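Local coordinates for protein beta sliding clamp (PDB 6DJ8) that probably forms a ring-shaped head-to-tail homodimer around DNA that tethers DNA polymerases and other proteins to it and makes synthesis processive, at residues N85-D88 against A89-F93; F225-L228 against K229-S233; L284-L287 against K288-A292. All blocks are in the same frame, centred on the assembly; numbering follows the deposited sequence.

Contact 1: N85-D88 against A89-F93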
ATOM      1  N   ASN A  85     -13.931  15.801  -1.720  1.00 39.90           N
ATOM      2  CA  ASN A  85     -13.364  17.149  -1.740  1.00 35.78           C
ATOM      3  C   ASN A  85     -13.372  17.776  -0.351  1.00 34.37           C
ATOM      4  O   ASN A  85     -12.394  18.409   0.058  1.00 38.01           O
ATOM      5  CB  ASN A  85     -14.121  18.039  -2.721  1.00 36.47           C
ATOM      6  CG  ASN A  85     -13.887  17.645  -4.159  1.00 41.30           C
ATOM      7  OD1 ASN A  85     -13.017  16.826  -4.452  1.00 37.61           O
ATOM      8  ND2 ASN A  85     -14.658  18.232  -5.069  1.00 45.70           N
ATOM      9  N   PHE A  86     -14.467  17.608   0.388  1.00 35.61           N
ATOM     10  CA  PHE A  86     -14.548  18.195   1.719  1.00 31.44           C
ATOM     11  C   PHE A  86     -13.493  17.604   2.635  1.00 31.64           C
ATOM     12  O   PHE A  86     -12.847  18.321   3.403  1.00 36.75           O
ATOM     13  CB  PHE A  86     -15.949  17.962   2.299  1.00 32.21           C
ATOM     14  CG  PHE A  86     -16.244  18.782   3.513  1.00 34.36           C
ATOM     15  CD1 PHE A  86     -15.697  20.044   3.667  1.00 35.57           C
ATOM     16  CD2 PHE A  86     -17.056  18.281   4.518  1.00 33.98           C
ATOM     17  CE1 PHE A  86     -15.965  20.800   4.791  1.00 31.33           C
ATOM     18  CE2 PHE A  86     -17.335  19.036   5.637  1.00 38.00           C
ATOM     19  CZ  PHE A  86     -16.780  20.302   5.772  1.00 35.18           C
ATOM     20  N   TYR A  87     -13.318  16.283   2.575  1.00 32.83           N
ATOM     21  CA  TYR A  87     -12.261  15.636   3.338  1.00 33.19           C
ATOM     22  C   TYR A  87     -10.894  16.186   2.950  1.00 34.97           C
ATOM     23  O   TYR A  87     -10.049  16.452   3.814  1.00 34.31           O
ATOM     24  CB  TYR A  87     -12.313  14.124   3.106  1.00 34.51           C
ATOM     25  CG  TYR A  87     -11.335  13.337   3.941  1.00 36.72           C
ATOM     26  CD1 TYR A  87     -11.379  13.405   5.324  1.00 33.57           C
ATOM     27  CD2 TYR A  87     -10.369  12.520   3.352  1.00 45.43           C
ATOM     28  CE1 TYR A  87     -10.492  12.685   6.114  1.00 40.94           C
ATOM     29  CE2 TYR A  87      -9.466  11.786   4.139  1.00 43.94           C
ATOM     30  CZ  TYR A  87      -9.547  11.877   5.521  1.00 45.32           C
ATOM     31  OH  TYR A  87      -8.691  11.176   6.331  1.00 51.41           O
ATOM     32  N   ASP A  88     -10.649  16.339   1.651  1.00 33.56           N
ATOM     33  CA  ASP A  88      -9.363  16.877   1.213  1.00 35.09           C
ATOM     34  C   ASP A  88      -9.137  18.274   1.770  1.00 32.33           C
ATOM     35  O   ASP A  88      -8.042  18.589   2.259  1.00 35.02           O
ATOM     36  CB  ASP A  88      -9.298  16.881  -0.309  1.00 32.90           C
ATOM     37  CG  ASP A  88      -9.057  15.497  -0.876  1.00 37.42           C
ATOM     38  OD1 ASP A  88      -8.746  14.583  -0.090  1.00 38.95           O
ATOM     39  OD2 ASP A  88      -9.193  15.317  -2.102  1.00 43.48           O
ATOM     40  N   ALA A  89     -10.181  19.112   1.749  1.00 32.73           N
ATOM     41  CA  ALA A  89     -10.067  20.471   2.272  1.00 30.50           C
ATOM     42  C   ALA A  89      -9.619  20.459   3.723  1.00 34.73           C
ATOM     43  O   ALA A  89      -8.692  21.179   4.115  1.00 31.27           O
ATOM     44  CB  ALA A  89     -11.406  21.199   2.118  1.00 30.40           C
ATOM     45  N   VAL A  90     -10.274  19.642   4.542  1.00 30.59           N
ATOM     46  CA  VAL A  90      -9.958  19.616   5.959  1.00 31.15           C
ATOM     47  C   VAL A  90      -8.565  19.011   6.201  1.00 32.37           C
ATOM     48  O   VAL A  90      -7.837  19.440   7.103  1.00 37.90           O
ATOM     49  CB  VAL A  90     -11.089  18.860   6.692  1.00 39.44           C
ATOM     50  CG1 VAL A  90     -10.696  18.524   8.097  1.00 41.10           C
ATOM     51  CG2 VAL A  90     -12.392  19.703   6.631  1.00 33.21           C
ATOM     52  N   LYS A  91      -8.179  18.002   5.418  1.00 34.75           N
ATOM     53  CA  LYS A  91      -6.800  17.519   5.495  1.00 34.10           C
ATOM     54  C   LYS A  91      -5.828  18.620   5.085  1.00 33.37           C
ATOM     55  O   LYS A  91      -4.754  18.786   5.687  1.00 32.18           O
ATOM     56  CB  LYS A  91      -6.602  16.297   4.595  1.00 37.14           C
ATOM     57  CG  LYS A  91      -6.879  14.963   5.287  1.00 49.43           C
ATOM     58  CD  LYS A  91      -6.547  13.738   4.426  1.00 56.92           C
ATOM     59  CE  LYS A  91      -5.036  13.413   4.379  1.00 64.80           C
ATOM     60  NZ  LYS A  91      -4.147  14.403   3.702  1.00 68.93           N
ATOM     61  N   ALA A  92      -6.187  19.373   4.048  1.00 31.67           N
ATOM     62  CA  ALA A  92      -5.308  20.443   3.584  1.00 34.23           C
ATOM     63  C   ALA A  92      -5.028  21.430   4.705  1.00 35.10           C
ATOM     64  O   ALA A  92      -3.913  21.942   4.816  1.00 36.34           O
ATOM     65  CB  ALA A  92      -5.942  21.145   2.378  1.00 28.50           C
ATOM     66  N   PHE A  93      -6.008  21.657   5.582  1.00 33.94           N
ATOM     67  CA  PHE A  93      -5.885  22.603   6.678  1.00 33.92           C
ATOM     68  C   PHE A  93      -5.631  21.930   8.032  1.00 36.52           C
ATOM     69  O   PHE A  93      -5.871  22.544   9.075  1.00 33.58           O
ATOM     70  CB  PHE A  93      -7.137  23.492   6.723  1.00 34.08           C
ATOM     71  CG  PHE A  93      -7.013  24.759   5.877  1.00 36.86           C
ATOM     72  CD1 PHE A  93      -5.950  24.924   4.995  1.00 35.26           C
ATOM     73  CD2 PHE A  93      -7.953  25.781   5.976  1.00 39.07           C
ATOM     74  CE1 PHE A  93      -5.823  26.091   4.226  1.00 36.48           C
ATOM     75  CE2 PHE A  93      -7.834  26.957   5.210  1.00 38.87           C
ATOM     76  CZ  PHE A  93      -6.764  27.110   4.330  1.00 35.08           C
TER
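Ala89, Val90, Lys91 and Ala92 each give their backbone N-H to the carbonyl four residues back, on Asn85, Phe86, Tyr87 and Asp88, in regular alpha-helical fashion. The shortest of the four, Ala92 N to Asp88 O, is 2.7 Å. Tyr87 and Lys91 make the main side-chain contact. Lys91 CG lies over one ring face, toward the rim, and CD follows at the ring's margin, 3.5 Å from Tyr87 CE2. Tyr87 has its ring anti to the backbone N (chi1 -175°), which carries it forward along the helix to meet the lysine. Phe86 and Val90 touch more lightly, Phe86 CE1 to Val90 CG2 at 4.2 Å, with the methyl over the ring face. Helix 83-92 belongs to the N-terminal domain of the clamp. Phe86 and Val90 face inward here: Phe86 packs on Ile26 and Leu110, and Val90 on Met23 of helix 19-29. A different side of the helix meets the second subunit. There Ala89 and Ala92 pack on Tyr297 of the second subunit, and Ala92 O accepts a hydrogen bond from Arg293 of that subunit. Asp88 and Asn85 lie against Arg324 of the second subunit.

Contact 2: F225-L228 against K229-S233; sequences FNFL and KHLMS
Phe227 and Leu231 form the tightly packed part of this helical turn. Leu231 CD1 lies over one face of the phenyl ring, 3.9 Å from the centroid of the Phe227 ring and 15° off its normal. This is a CH-pi contact, with the methyl displaced toward the rim and nearest to Phe227 CE2. The ring reaches it because Phe227 CG is anti to the backbone N (chi1 -176°). The Phe227 ring also meets Phe65. Leu228 packs on Val249, Phe251 and Ile256, and Leu231 on the last two. Helix 223-231 belongs to the central domain of the clamp, and this side of it rests on antiparallel strands 246-251 and 254-259. The helical bonding weakens here. Leu228 O accepts two N-H groups, Leu231 N at 2.8 Å from above the carbonyl plane and Met232 N at 3.0 Å, nearly in line with the carbonyl bond. The bonds from His230 N and Leu231 N to Phe227 O are both weak. The opposite character belongs to Asn226, Lys229 and His230, on the more exposed side. Lys229 runs back alongside Asn226, its chain extended beyond CG. Its NZ gives a weak hydrogen bond to Asn226 OD1 at 3.2 Å. Lys229 has two modelled conformers, so this bond is doubtful. His230 is exposed, yet its NE2 is hydrogen-bonded to Glu27 OE1.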
ATOM      1  N   PHE A 225     -22.219  -3.888   9.408  1.00 34.11           N
ATOM      2  CA  PHE A 225     -21.333  -4.349  10.471  1.00 33.93           C
ATOM      3  C   PHE A 225     -19.872  -4.058  10.147  1.00 32.06           C
ATOM      4  O   PHE A 225     -19.101  -3.707  11.042  1.00 33.61           O
ATOM      5  CB  PHE A 225     -21.568  -5.842  10.742  1.00 30.49           C
ATOM      6  CG  PHE A 225     -22.954  -6.106  11.239  1.00 34.81           C
ATOM      7  CD1 PHE A 225     -23.307  -5.746  12.527  1.00 36.33           C
ATOM      8  CD2 PHE A 225     -23.934  -6.588  10.392  1.00 33.69           C
ATOM      9  CE1 PHE A 225     -24.614  -5.926  12.985  1.00 39.80           C
ATOM     10  CE2 PHE A 225     -25.222  -6.771  10.840  1.00 39.37           C
ATOM     11  CZ  PHE A 225     -25.563  -6.434  12.146  1.00 37.33           C
ATOM     12  N   ASN A 226     -19.469  -4.204   8.886  1.00 28.70           N
ATOM     13  CA  ASN A 226     -18.121  -3.766   8.516  1.00 34.58           C
ATOM     14  C   ASN A 226     -17.944  -2.286   8.817  1.00 35.74           C
ATOM     15  O   ASN A 226     -16.948  -1.883   9.418  1.00 35.26           O
ATOM     16  CB  ASN A 226     -17.861  -4.072   7.044  1.00 32.58           C
ATOM     17  CG  ASN A 226     -17.815  -5.574   6.781  1.00 40.49           C
ATOM     18  OD1 ASN A 226     -17.357  -6.328   7.636  1.00 37.54           O
ATOM     19  ND2 ASN A 226     -18.284  -6.011   5.610  1.00 34.11           N
ATOM     20  N   PHE A 227     -18.969  -1.483   8.524  1.00 34.28           N
ATOM     21  CA  PHE A 227     -18.928  -0.046   8.811  1.00 32.97           C
ATOM     22  C   PHE A 227     -18.787   0.217  10.308  1.00 42.81           C
ATOM     23  O   PHE A 227     -17.921   0.989  10.754  1.00 38.60           O
ATOM     24  CB  PHE A 227     -20.220   0.570   8.266  1.00 37.37           C
ATOM     25  CG  PHE A 227     -20.313   2.055   8.376  1.00 33.57           C
ATOM     26  CD1 PHE A 227     -19.223   2.864   8.083  1.00 36.11           C
ATOM     27  CD2 PHE A 227     -21.528   2.647   8.687  1.00 32.06           C
ATOM     28  CE1 PHE A 227     -19.334   4.251   8.140  1.00 38.08           C
ATOM     29  CE2 PHE A 227     -21.650   4.031   8.748  1.00 39.80           C
ATOM     30  CZ  PHE A 227     -20.545   4.830   8.476  1.00 33.76           C
ATOM     31  N   LEU A 228     -19.623  -0.460  11.095  1.00 35.87           N
ATOM     32  CA  LEU A 228     -19.705  -0.245  12.532  1.00 41.94           C
ATOM     33  C   LEU A 228     -18.389  -0.544  13.233  1.00 44.60           C
ATOM     34  O   LEU A 228     -18.027   0.136  14.201  1.00 46.22           O
ATOM     35  CB  LEU A 228     -20.789  -1.159  13.113  1.00 44.39           C
ATOM     36  CG  LEU A 228     -22.220  -0.658  13.009  1.00 41.37           C
ATOM     37  CD1 LEU A 228     -23.146  -1.786  13.367  1.00 40.02           C
ATOM     38  CD2 LEU A 228     -22.357   0.476  13.981  1.00 42.80           C
ATOM     39  N   LYS A 229     -17.697  -1.602  12.813  1.00 40.63           N
ATOM     40  CA  LYS A 229     -16.498  -1.971  13.550  0.51 45.32           C
ATOM     41  C   LYS A 229     -15.426  -0.896  13.430  1.00 48.53           C
ATOM     42  O   LYS A 229     -14.593  -0.768  14.329  1.00 52.35           O
ATOM     43  CB  LYS A 229     -15.983  -3.349  13.119  0.51 44.72           C
ATOM     44  CG  LYS A 229     -15.656  -3.552  11.652  0.51 44.14           C
ATOM     45  CD  LYS A 229     -15.190  -4.989  11.449  0.51 44.39           C
ATOM     46  CE  LYS A 229     -15.412  -5.499  10.034  0.51 42.51           C
ATOM     47  NZ  LYS A 229     -15.284  -6.992   9.976  0.51 40.07           N
ATOM     48  N   HIS A 230     -15.470  -0.079  12.378  1.00 49.68           N
ATOM     49  CA  HIS A 230     -14.617   1.101  12.273  1.00 51.76           C
ATOM     50  C   HIS A 230     -15.109   2.256  13.151  1.00 54.52           C
ATOM     51  O   HIS A 230     -14.310   3.128  13.513  1.00 53.04           O
ATOM     52  CB  HIS A 230     -14.540   1.539  10.804  1.00 51.26           C
ATOM     53  CG  HIS A 230     -13.741   2.788  10.574  1.00 64.48           C
ATOM     54  ND1 HIS A 230     -12.490   2.988  11.119  1.00 69.77           N
ATOM     55  CD2 HIS A 230     -14.019   3.903   9.856  1.00 56.54           C
ATOM     56  CE1 HIS A 230     -12.032   4.170  10.747  1.00 68.54           C
ATOM     57  NE2 HIS A 230     -12.940   4.745   9.980  1.00 62.43           N
ATOM     58  N   LEU A 231     -16.402   2.291  13.504  1.00 44.58           N
ATOM     59  CA  LEU A 231     -16.942   3.428  14.249  1.00 45.68           C
ATOM     60  C   LEU A 231     -16.873   3.257  15.759  1.00 47.64           C
ATOM     61  O   LEU A 231     -16.695   4.242  16.483  1.00 52.90           O
ATOM     62  CB  LEU A 231     -18.411   3.665  13.877  1.00 45.66           C
ATOM     63  CG  LEU A 231     -18.731   3.960  12.419  1.00 49.12           C
ATOM     64  CD1 LEU A 231     -20.205   4.087  12.248  1.00 41.70           C
ATOM     65  CD2 LEU A 231     -18.073   5.258  12.020  1.00 42.66           C
ATOM     66  N   MET A 232     -16.991   2.037  16.253  1.00 46.91           N
ATOM     67  CA  MET A 232     -17.173   1.833  17.681  1.00 52.37           C
ATOM     68  C   MET A 232     -15.844   1.876  18.420  1.00 59.34           C
ATOM     69  O   MET A 232     -14.916   1.121  18.107  1.00 54.82           O
ATOM     70  CB  MET A 232     -17.896   0.522  17.937  1.00 49.09           C
ATOM     71  CG  MET A 232     -19.392   0.672  17.818  1.00 51.50           C
ATOM     72  SD  MET A 232     -20.204  -0.887  18.110  1.00 51.50           S
ATOM     73  CE  MET A 232     -19.142  -1.528  19.320  1.00 49.08           C
ATOM     74  N   SER A 233     -15.780   2.754  19.423  1.00 59.89           N
ATOM     75  CA  SER A 233     -14.566   2.935  20.205  1.00 62.01           C
ATOM     76  C   SER A 233     -14.228   1.705  21.036  1.00 63.21           C
ATOM     77  O   SER A 233     -13.050   1.439  21.291  1.00 66.23           O
ATOM     78  CB  SER A 233     -14.731   4.157  21.109  1.00 62.08           C
ATOM     79  OG  SER A 233     -15.733   3.932  22.093  1.00 59.24           O
TER

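Contact 3: L284-L287 against K288-A292; sequences LGIL and KDRLA
Arg290 runs alongside Ile286 in the same direction on helix 284-294. Arg290 CB starts 3.5 Å from Ile286 O. CG comes closer still to that oxygen, at 3.2 Å, and also touches the Ile286 methyl CG2 at 4.2 Å. The chain then bends at chi2 (-49°). Through CD and NE this bend brings the guanidinium back beside the isoleucine, and CG2 sits over the centre of one of its faces. At the tip, Arg290 NH1 turns to the neighbouring Asp289 and meets its OD1 at 2.6 Å in a salt bridge. NH1 comes in from above the carboxylate plane, 50° out of it. Asp289 OD1 also has a salt bridge to Arg293, so the carboxylate serves two arginines. Arg290 further makes a cation-pi contact with Phe95 of the second subunit. The backbone beneath is regular alpha helix: the N-H groups of Lys288, Asp289, Arg290 and Leu291 each bond to the carbonyl four residues back. On the buried side Leu287 and Leu291 meet, with Leu287 CG 3.8 Å from Leu291 CD1. Both pack on helix 348-355, Leu287 on Phe351 and Leu291 on Val352 and Ile355. This joins two helices of the C-terminal domain. Lys288 is exposed, but its CE lies 3.9 Å from Leu284 CG. The chemistry thus divides by side. The leucines pack the helix against helix 348-355 by apolar contact. Ile286 covers one face of the guanidinium and Asp289 binds NH1; together with Phe95 of the second subunit they probably limit its rotation. The nearby carboxylate would partly balance the charge that Arg290 brings to the subunit interface.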
ATOM      1  N   LEU A 284      -1.924 -21.812  18.296  1.00 54.36           N
ATOM      2  CA  LEU A 284      -2.466 -20.883  17.300  1.00 48.86           C
ATOM      3  C   LEU A 284      -1.370 -20.131  16.556  1.00 47.43           C
ATOM      4  O   LEU A 284      -1.399 -20.039  15.324  1.00 46.98           O
ATOM      5  CB  LEU A 284      -3.425 -19.891  17.968  1.00 52.17           C
ATOM      6  CG  LEU A 284      -4.230 -18.957  17.051  1.00 54.03           C
ATOM      7  CD1 LEU A 284      -5.146 -19.734  16.110  1.00 46.06           C
ATOM      8  CD2 LEU A 284      -5.018 -17.942  17.878  1.00 54.38           C
ATOM      9  N   GLY A 285      -0.417 -19.547  17.288  1.00 49.52           N
ATOM     10  CA  GLY A 285       0.626 -18.767  16.637  1.00 44.14           C
ATOM     11  C   GLY A 285       1.429 -19.581  15.640  1.00 46.91           C
ATOM     12  O   GLY A 285       1.754 -19.107  14.549  1.00 46.32           O
ATOM     13  N   ILE A 286       1.738 -20.826  15.992  1.00 47.43           N
ATOM     14  CA  ILE A 286       2.502 -21.684  15.091  1.00 47.62           C
ATOM     15  C   ILE A 286       1.644 -22.124  13.913  1.00 42.94           C
ATOM     16  O   ILE A 286       2.120 -22.191  12.770  1.00 39.99           O
ATOM     17  CB  ILE A 286       3.100 -22.863  15.874  1.00 53.16           C
ATOM     18  CG1 ILE A 286       4.336 -22.363  16.630  1.00 57.73           C
ATOM     19  CG2 ILE A 286       3.470 -24.007  14.939  1.00 49.12           C
ATOM     20  CD1 ILE A 286       4.440 -22.830  18.024  1.00 61.09           C
ATOM     21  N   LEU A 287       0.365 -22.413  14.155  1.00 41.76           N
ATOM     22  CA  LEU A 287      -0.528 -22.675  13.032  1.00 41.30           C
ATOM     23  C   LEU A 287      -0.536 -21.493  12.062  1.00 44.46           C
ATOM     24  O   LEU A 287      -0.402 -21.675  10.845  1.00 38.44           O
ATOM     25  CB  LEU A 287      -1.942 -22.972  13.529  1.00 36.05           C
ATOM     26  CG  LEU A 287      -2.906 -23.314  12.396  1.00 39.91           C
ATOM     27  CD1 LEU A 287      -2.315 -24.442  11.543  1.00 36.11           C
ATOM     28  CD2 LEU A 287      -4.264 -23.721  12.989  1.00 40.42           C
ATOM     29  N   LYS A 288      -0.685 -20.267  12.583  1.00 39.24           N
ATOM     30  CA  LYS A 288      -0.716 -19.098  11.700  1.00 40.88           C
ATOM     31  C   LYS A 288       0.564 -18.988  10.884  1.00 43.92           C
ATOM     32  O   LYS A 288       0.521 -18.759   9.673  1.00 42.74           O
ATOM     33  CB  LYS A 288      -0.920 -17.811  12.496  1.00 41.65           C
ATOM     34  CG  LYS A 288      -2.317 -17.560  13.012  1.00 41.43           C
ATOM     35  CD  LYS A 288      -2.419 -16.113  13.474  1.00 45.41           C
ATOM     36  CE  LYS A 288      -3.165 -16.015  14.783  1.00 53.71           C
ATOM     37  NZ  LYS A 288      -3.130 -14.641  15.346  1.00 50.03           N
ATOM     38  N   ASP A 289       1.717 -19.149  11.540  1.00 47.07           N
ATOM     39  CA  ASP A 289       3.005 -19.011  10.861  1.00 39.07           C
ATOM     40  C   ASP A 289       3.147 -20.032   9.735  1.00 42.47           C
ATOM     41  O   ASP A 289       3.552 -19.691   8.618  1.00 45.02           O
ATOM     42  CB  ASP A 289       4.130 -19.159  11.887  1.00 45.25           C
ATOM     43  CG  ASP A 289       5.493 -19.286  11.248  1.00 44.20           C
ATOM     44  OD1 ASP A 289       5.873 -20.408  10.864  1.00 44.70           O
ATOM     45  OD2 ASP A 289       6.180 -18.257  11.120  1.00 44.61           O
ATOM     46  N   ARG A 290       2.783 -21.290  10.007  1.00 39.19           N
ATOM     47  CA  ARG A 290       2.954 -22.351   9.018  1.00 42.05           C
ATOM     48  C   ARG A 290       1.984 -22.204   7.855  1.00 38.26           C
ATOM     49  O   ARG A 290       2.330 -22.526   6.707  1.00 39.41           O
ATOM     50  CB  ARG A 290       2.780 -23.723   9.676  1.00 41.75           C
ATOM     51  CG  ARG A 290       3.813 -24.019  10.757  1.00 45.06           C
ATOM     52  CD  ARG A 290       5.256 -23.733  10.309  1.00 49.53           C
ATOM     53  NE  ARG A 290       6.212 -24.333  11.247  1.00 51.84           N
ATOM     54  CZ  ARG A 290       6.776 -23.690  12.266  1.00 52.47           C
ATOM     55  NH1 ARG A 290       6.496 -22.412  12.481  1.00 49.38           N
ATOM     56  NH2 ARG A 290       7.632 -24.318  13.063  1.00 60.95           N
ATOM     57  N   LEU A 291       0.758 -21.748   8.132  1.00 33.40           N
ATOM     58  CA  LEU A 291      -0.193 -21.525   7.046  1.00 35.77           C
ATOM     59  C   LEU A 291       0.306 -20.430   6.117  1.00 34.07           C
ATOM     60  O   LEU A 291       0.084 -20.483   4.900  1.00 33.57           O
ATOM     61  CB  LEU A 291      -1.582 -21.159   7.602  1.00 29.07           C
ATOM     62  CG  LEU A 291      -2.305 -22.356   8.229  1.00 37.56           C
ATOM     63  CD1 LEU A 291      -3.582 -21.910   8.937  1.00 37.30           C
ATOM     64  CD2 LEU A 291      -2.628 -23.377   7.154  1.00 33.65           C
ATOM     65  N   ALA A 292       0.955 -19.412   6.680  1.00 29.90           N
ATOM     66  CA  ALA A 292       1.503 -18.358   5.834  1.00 37.07           C
ATOM     67  C   ALA A 292       2.630 -18.890   4.957  1.00 42.68           C
ATOM     68  O   ALA A 292       2.831 -18.404   3.838  1.00 37.76           O
ATOM     69  CB  ALA A 292       1.982 -17.184   6.687  1.00 35.84           C
TER

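From the N terminus the three contacts come in series. None nests in another or crosses it. Each closes only a helical turn, because its two segments are consecutive. Contact 1, in the N-terminal domain, joins helix 83-92 to helix 19-29 and strands 109-114 and 126-130. Contact 2, in the central domain, ties helix 223-231 to strands 246-251 and 254-259 and reaches Glu27 of helix 19-29; no other chain touches it. Contact 3, in the C-terminal domain, joins helix 284-294 to helix 348-355. Contacts 1 and 3 both meet the second subunit. Contact 1 binds Arg293 of that subunit, on its copy of the contact 3 helix, which fits a head-to-tail ring.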